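Local coordinates for polyphosphate kinase (Porphyromonas gingivalis, PDB 2O8R) that probably catalyses the reversible transfer of the terminal phosphate of ATP to a growing polyphosphate chain, with magnesium as cofactor, at the interface of chains A and B. Residues are numbered along the deposited sequence; one frame, centred on the assembly and turned at random. Chains: chain A/B, Polyphosphate kinase.

The interface of chains A and B. Residues chain A 144-146; chain B 144-146, 155, 158, 183.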
loop_
_atom_site.group_PDB
_atom_site.type_symbol
_atom_site.label_atom_id
_atom_site.label_comp_id
_atom_site.label_asym_id
_atom_site.label_seq_id
_atom_site.Cartn_x
_atom_site.Cartn_y
_atom_site.Cartn_z
ATOM N N TYR A 144 4.276 -25.047 -0.039
ATOM C CA TYR A 144 5.581 -25.559 0.329
ATOM C C TYR A 144 5.367 -26.735 1.269
ATOM O O TYR A 144 5.294 -26.543 2.477
ATOM C CB TYR A 144 6.390 -24.493 1.035
ATOM C CG TYR A 144 6.712 -23.312 0.176
ATOM C CD1 TYR A 144 7.901 -23.245 -0.521
ATOM C CD2 TYR A 144 5.834 -22.237 0.082
ATOM C CE1 TYR A 144 8.212 -22.134 -1.305
ATOM C CE2 TYR A 144 6.128 -21.129 -0.695
ATOM C CZ TYR A 144 7.313 -21.082 -1.385
ATOM O OH TYR A 144 7.586 -19.987 -2.167
ATOM N N PRO A 145 5.238 -27.954 0.715
ATOM C CA PRO A 145 4.959 -29.122 1.555
ATOM C C PRO A 145 6.153 -29.425 2.419
ATOM O O PRO A 145 7.242 -29.687 1.910
ATOM C CB PRO A 145 4.733 -30.248 0.546
ATOM C CG PRO A 145 4.511 -29.553 -0.770
ATOM C CD PRO A 145 5.331 -28.313 -0.709
HETATM N N MSE A 146 5.954 -29.343 3.724
HETATM C CA MSE A 146 7.044 -29.535 4.665
HETATM C C MSE A 146 6.789 -30.701 5.581
HETATM O O MSE A 146 5.943 -30.614 6.474
HETATM C CB MSE A 146 7.248 -28.289 5.504
HETATM C CG MSE A 146 7.755 -27.115 4.705
HETATM SE SE MSE A 146 7.775 -25.503 5.782
HETATM C CE MSE A 146 5.853 -25.172 5.921
ATOM N N TYR B 144 10.947 -21.922 3.974
ATOM C CA TYR B 144 10.171 -23.164 4.030
ATOM C C TYR B 144 11.053 -24.375 3.740
ATOM O O TYR B 144 11.068 -24.876 2.618
ATOM C CB TYR B 144 9.019 -23.153 3.032
ATOM C CG TYR B 144 7.987 -22.055 3.167
ATOM C CD1 TYR B 144 6.923 -22.180 4.051
ATOM C CD2 TYR B 144 8.034 -20.925 2.348
ATOM C CE1 TYR B 144 5.954 -21.190 4.155
ATOM C CE2 TYR B 144 7.063 -19.935 2.434
ATOM C CZ TYR B 144 6.025 -20.071 3.338
ATOM O OH TYR B 144 5.056 -19.092 3.431
ATOM N N PRO B 145 11.780 -24.867 4.749
ATOM C CA PRO B 145 12.650 -26.008 4.490
ATOM C C PRO B 145 11.841 -27.272 4.204
ATOM O O PRO B 145 11.088 -27.750 5.069
ATOM C CB PRO B 145 13.438 -26.162 5.797
ATOM C CG PRO B 145 13.174 -24.915 6.583
ATOM C CD PRO B 145 11.829 -24.445 6.156
HETATM N N MSE B 146 11.990 -27.785 2.986
HETATM C CA MSE B 146 11.322 -29.014 2.577
HETATM C C MSE B 146 12.348 -30.080 2.225
HETATM O O MSE B 146 13.167 -29.872 1.330
HETATM C CB MSE B 146 10.458 -28.753 1.348
HETATM C CG MSE B 146 9.599 -27.512 1.428
HETATM SE SE MSE B 146 9.190 -26.849 -0.352
HETATM C CE MSE B 146 10.737 -25.686 -0.698
ATOM N N THR B 155 6.031 -31.634 -5.140
ATOM C CA THR B 155 6.275 -30.218 -4.895
ATOM C C THR B 155 6.599 -29.396 -6.143
ATOM O O THR B 155 7.167 -29.902 -7.110
ATOM C CB THR B 155 7.359 -29.998 -3.821
ATOM O OG1 THR B 155 7.401 -28.608 -3.473
ATOM C CG2 THR B 155 8.732 -30.456 -4.315
ATOM N N ARG B 158 8.796 -22.742 -8.476
ATOM C CA ARG B 158 8.349 -21.510 -9.115
ATOM C C ARG B 158 9.435 -20.936 -9.993
ATOM O O ARG B 158 10.606 -20.959 -9.630
ATOM C CB ARG B 158 7.901 -20.501 -8.057
ATOM C CG ARG B 158 6.872 -21.139 -7.116
ATOM C CD ARG B 158 6.402 -20.256 -5.970
ATOM N NE ARG B 158 6.032 -18.895 -6.376
ATOM C CZ ARG B 158 5.029 -18.571 -7.194
ATOM N NH1 ARG B 158 4.269 -19.507 -7.746
ATOM N NH2 ARG B 158 4.796 -17.298 -7.480
ATOM N N ASN B 183 13.881 -22.177 -0.227
ATOM C CA ASN B 183 13.577 -20.913 -0.909
ATOM C C ASN B 183 14.611 -19.846 -0.607
ATOM O O ASN B 183 15.202 -19.842 0.461
ATOM C CB ASN B 183 12.171 -20.388 -0.578
ATOM C CG ASN B 183 11.875 -20.356 0.915
ATOM O OD1 ASN B 183 12.038 -21.348 1.619
ATOM N ND2 ASN B 183 11.382 -19.221 1.392
#
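The loop just after the 3-10 helix 140-142, running into the short strand 146-147, meets its own copy in the other chain. Chain B adds loop residues B:Thr155 and B:Arg158 and B:Asn183, at the end of strand 178-183. The centre is a tyrosine pair. A:Tyr144 and B:Tyr144 stack face to face, planes 8° apart and centroids 4.0 Å apart. CD2 of B:Tyr144 lies over the centre of the A ring, whereas CD2 of A:Tyr144 sits nearer the rim of the B ring. The two CD2 atoms are 3.4 Å apart. The side chains themselves cross at about a right angle, so the two hydroxyl ends diverge. Both tyrosine side chains place CG anti to the carbonyl carbon, beside the backbone N (chi1 -64° in A:Tyr144, -59° in B:Tyr144).

Each selenomethionine reaches across to the edge of the opposite tyrosine. CE of B:Met146 lies in the plane of the A ring, 3.7 Å from CD1 of A:Tyr144. On the other side the selenium of A:Met146 takes the in-plane position, and its CE is 3.7 Å from CD1 of B:Tyr144. Both selenomethionine side chains bend at chi3, which turns the methyl ends toward the rings. The two CG atoms of A:Met146 and B:Met146 pack 3.8 Å apart. Each CG also lies beside the partner's Pro145 carbonyl oxygen.

At the margin, the hydroxyl OG1 of B:Thr155, anti to its backbone N, faces CD of A:Pro145 at 3.5 Å. CD of B:Arg158 lies near the hydroxyl of A:Tyr144. Within chain B, OD1 of B:Asn183 accepts a nearly straight in-plane bond from the backbone N of B:Tyr144, 2.7 Å long. This ties the tyrosine backbone to strand 178-183 and may help position its ring.

The tyrosine and selenomethionine core is mainly apolar and roughly symmetric; the margin is not. Lying about 36 Å from the predicted phosphohistidine B:His439, the patch is unlikely to serve catalysis directly. It joins the subunits of the deposited assembly and may help hold a dimer.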